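Local atomic coordinates of GrpU microcompartment shell protein (Pectobacterium wasabiae, PDB entry 4OLP), a protein that forms part of the shell of a glycyl-radical type bacterial microcompartment and probably binds an iron-sulfur cluster that may serve in electron transport. Residues L76-E81 and N86-I91. Numbering follows the deposited sequence.
Sequences LAIFGE and NEAMRI
Ile78 and Ala88 mark the closest approach of the backbones of 76-81 and 86-91, their CA atoms 7.9 Å apart. Glu81, at the N-cap position, is the one residue between strand 74-80 and helix 82-92, and the helix then packs on one face of the sheet. No hydrogen bond joins 76-81 to 86-91. Within the helical segment, Arg90 N and Ile91 N bond to Asn86 O and Glu87 O in the regular i to i+4 pattern.

Ile78 meets the helix with both branches. Its CG2 methyl comes to 4.3 Å from Ala88 CB, the methyl that points at the strand. The other branch, CG1, lies anti to the carbonyl carbon (chi1 -77°) and carries CD1 to 4.1 Å from Met89 SD. The Met89 chain bends at both chi2 and chi3, which brings its sulfur in toward the sheet although its CB does not point straight at the strand. The two side chains pass each other in opposite directions, meeting near their ends. The contact is small, burying 120 Å² in all, and wholly apolar.

In the BMC domain this is helix-on-sheet packing. Strand 74-80 lies between strands 36-42 and 60-65, with Ile78 also touching Val60 and Val62 of the latter. Met89 reaches Ile40 of strand 36-42 and, together with Asn86, packs against Ile5 of strand 3-7, so the helical segment 86-91 packs on strands 74-80, 36-42 and 3-7, while Ile78 itself extends the apolar patch to strand 60-65.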
ATOM      1  N   LEU B  76      12.971   0.475 -12.503  1.00 80.93           N
ATOM      2  CA  LEU B  76      13.258   0.830 -13.878  1.00 77.94           C
ATOM      3  C   LEU B  76      13.968  -0.355 -14.495  1.00 78.30           C
ATOM      4  O   LEU B  76      14.808  -1.001 -13.843  1.00 74.33           O
ATOM      5  CB  LEU B  76      14.181   2.047 -13.937  1.00 78.54           C
ATOM      6  CG  LEU B  76      14.618   2.559 -15.312  1.00 78.96           C
ATOM      7  CD1 LEU B  76      13.474   3.109 -16.154  1.00 80.99           C
ATOM      8  CD2 LEU B  76      15.679   3.629 -15.112  1.00 83.81           C
ATOM      9  N   ALA B  77      13.605  -0.651 -15.737  1.00 74.99           N
ATOM     10  CA  ALA B  77      14.233  -1.720 -16.479  1.00 70.90           C
ATOM     11  C   ALA B  77      14.878  -1.070 -17.673  1.00 68.31           C
ATOM     12  O   ALA B  77      14.262  -0.235 -18.297  1.00 70.52           O
ATOM     13  CB  ALA B  77      13.202  -2.750 -16.907  1.00 71.76           C
ATOM     14  N   ILE B  78      16.132  -1.436 -17.951  1.00 73.33           N
ATOM     15  CA  ILE B  78      16.907  -0.902 -19.057  1.00 69.05           C
ATOM     16  C   ILE B  78      17.266  -2.062 -19.965  1.00 71.38           C
ATOM     17  O   ILE B  78      17.932  -3.009 -19.547  1.00 73.66           O
ATOM     18  CB  ILE B  78      18.156  -0.207 -18.543  1.00 76.29           C
ATOM     19  CG1 ILE B  78      17.769   1.149 -17.990  1.00 82.88           C
ATOM     20  CG2 ILE B  78      19.169   0.074 -19.643  1.00 78.82           C
ATOM     21  CD1 ILE B  78      18.566   1.515 -16.755  1.00 94.44           C
ATOM     22  N   PHE B  79      16.775  -2.006 -21.198  1.00 72.24           N
ATOM     23  CA  PHE B  79      16.963  -3.085 -22.140  1.00 73.48           C
ATOM     24  C   PHE B  79      17.858  -2.612 -23.227  1.00 73.25           C
ATOM     25  O   PHE B  79      17.665  -1.511 -23.770  1.00 72.03           O
ATOM     26  CB  PHE B  79      15.656  -3.492 -22.802  1.00 76.88           C
ATOM     27  CG  PHE B  79      14.551  -3.775 -21.853  1.00 76.89           C
ATOM     28  CD1 PHE B  79      13.754  -2.748 -21.357  1.00 80.25           C
ATOM     29  CD2 PHE B  79      14.262  -5.062 -21.507  1.00 82.06           C
ATOM     30  CE1 PHE B  79      12.710  -3.002 -20.495  1.00 83.91           C
ATOM     31  CE2 PHE B  79      13.211  -5.338 -20.651  1.00 83.31           C
ATOM     32  CZ  PHE B  79      12.439  -4.310 -20.132  1.00 84.84           C
ATOM     33  N   GLY B  80      18.838  -3.439 -23.562  1.00 74.79           N
ATOM     34  CA  GLY B  80      19.720  -3.103 -24.648  1.00 73.18           C
ATOM     35  C   GLY B  80      20.909  -4.007 -24.721  1.00 71.51           C
ATOM     36  O   GLY B  80      20.866  -5.175 -24.304  1.00 59.49           O
ATOM     37  N   GLU B  81      21.959  -3.450 -25.314  1.00 75.39           N
ATOM     38  CA  GLU B  81      23.181  -4.163 -25.574  1.00 77.92           C
ATOM     39  C   GLU B  81      24.066  -4.086 -24.330  1.00 80.64           C
ATOM     40  O   GLU B  81      23.939  -3.151 -23.524  1.00 74.82           O
ATOM     41  CB  GLU B  81      23.856  -3.531 -26.771  1.00 79.88           C
ATOM     42  CG  GLU B  81      23.147  -3.821 -28.075  1.00 83.12           C
ATOM     43  CD  GLU B  81      22.950  -2.572 -28.947  1.00 91.33           C
ATOM     44  OE1 GLU B  81      23.885  -2.199 -29.645  1.00 81.07           O
ATOM     45  OE2 GLU B  81      21.857  -1.940 -28.951  1.00104.39           O
ATOM     46  N   ASN B  86      25.339  -1.697 -19.163  1.00 73.15           N
ATOM     47  CA  ASN B  86      26.380  -1.501 -18.156  1.00 76.84           C
ATOM     48  C   ASN B  86      26.749  -0.059 -17.966  1.00 79.67           C
ATOM     49  O   ASN B  86      26.897   0.407 -16.834  1.00 88.45           O
ATOM     50  CB  ASN B  86      27.641  -2.247 -18.527  1.00 76.13           C
ATOM     51  CG  ASN B  86      27.528  -3.719 -18.268  1.00 79.18           C
ATOM     52  OD1 ASN B  86      27.063  -4.151 -17.210  1.00 83.38           O
ATOM     53  ND2 ASN B  86      27.973  -4.501 -19.219  1.00 82.03           N
ATOM     54  N   GLU B  87      26.902   0.653 -19.067  1.00 79.62           N
ATOM     55  CA  GLU B  87      27.155   2.051 -18.970  1.00 88.46           C
ATOM     56  C   GLU B  87      26.062   2.763 -18.196  1.00 90.82           C
ATOM     57  O   GLU B  87      26.373   3.609 -17.379  1.00 93.58           O
ATOM     58  CB  GLU B  87      27.254   2.668 -20.334  1.00 99.83           C
ATOM     59  CG  GLU B  87      27.538   4.158 -20.230  1.00117.15           C
ATOM     60  CD  GLU B  87      27.698   4.883 -21.556  1.00138.27           C
ATOM     61  OE1 GLU B  87      27.363   4.359 -22.643  1.00158.37           O
ATOM     62  OE2 GLU B  87      28.161   6.028 -21.492  1.00158.63           O
ATOM     63  N   ALA B  88      24.796   2.430 -18.474  1.00 94.06           N
ATOM     64  CA  ALA B  88      23.666   3.110 -17.870  1.00 85.92           C
ATOM     65  C   ALA B  88      23.643   2.866 -16.372  1.00 87.59           C
ATOM     66  O   ALA B  88      23.484   3.798 -15.604  1.00 88.90           O
ATOM     67  CB  ALA B  88      22.368   2.646 -18.517  1.00 83.81           C
ATOM     68  N   MET B  89      23.841   1.619 -15.960  1.00 91.76           N
ATOM     69  CA  MET B  89      23.837   1.261 -14.532  1.00 97.24           C
ATOM     70  C   MET B  89      24.957   1.953 -13.775  1.00 97.80           C
ATOM     71  O   MET B  89      24.798   2.318 -12.609  1.00100.18           O
ATOM     72  CB  MET B  89      23.978  -0.248 -14.340  1.00100.74           C
ATOM     73  CG  MET B  89      22.868  -1.059 -14.972  1.00102.63           C
ATOM     74  SD  MET B  89      21.225  -0.628 -14.404  1.00113.31           S
ATOM     75  CE  MET B  89      21.096  -1.704 -12.980  1.00123.34           C
ATOM     76  N   ARG B  90      26.083   2.127 -14.457  1.00100.07           N
ATOM     77  CA  ARG B  90      27.203   2.864 -13.923  1.00 98.26           C
ATOM     78  C   ARG B  90      26.834   4.328 -13.679  1.00 93.98           C
ATOM     79  O   ARG B  90      26.941   4.820 -12.564  1.00 94.65           O
ATOM     80  CB  ARG B  90      28.364   2.819 -14.904  1.00104.74           C
ATOM     81  CG  ARG B  90      29.661   2.650 -14.164  1.00115.56           C
ATOM     82  CD  ARG B  90      30.811   3.247 -14.932  1.00120.39           C
ATOM     83  NE  ARG B  90      30.752   4.718 -14.999  1.00121.11           N
ATOM     84  CZ  ARG B  90      30.513   5.427 -16.104  1.00117.86           C
ATOM     85  NH1 ARG B  90      30.305   4.826 -17.276  1.00112.83           N
ATOM     86  NH2 ARG B  90      30.477   6.759 -16.043  1.00116.23           N
ATOM     87  N   ILE B  91      26.363   5.001 -14.730  1.00 88.08           N
ATOM     88  CA  ILE B  91      25.918   6.394 -14.661  1.00 86.34           C
ATOM     89  C   ILE B  91      24.912   6.615 -13.539  1.00 91.99           C
ATOM     90  O   ILE B  91      24.889   7.673 -12.917  1.00 98.80           O
ATOM     91  CB  ILE B  91      25.272   6.820 -15.991  1.00 86.31           C
ATOM     92  CG1 ILE B  91      26.330   6.868 -17.098  1.00 90.92           C
ATOM     93  CG2 ILE B  91      24.531   8.143 -15.864  1.00 86.15           C
ATOM     94  CD1 ILE B  91      26.016   7.750 -18.293  1.00 96.58           C
TER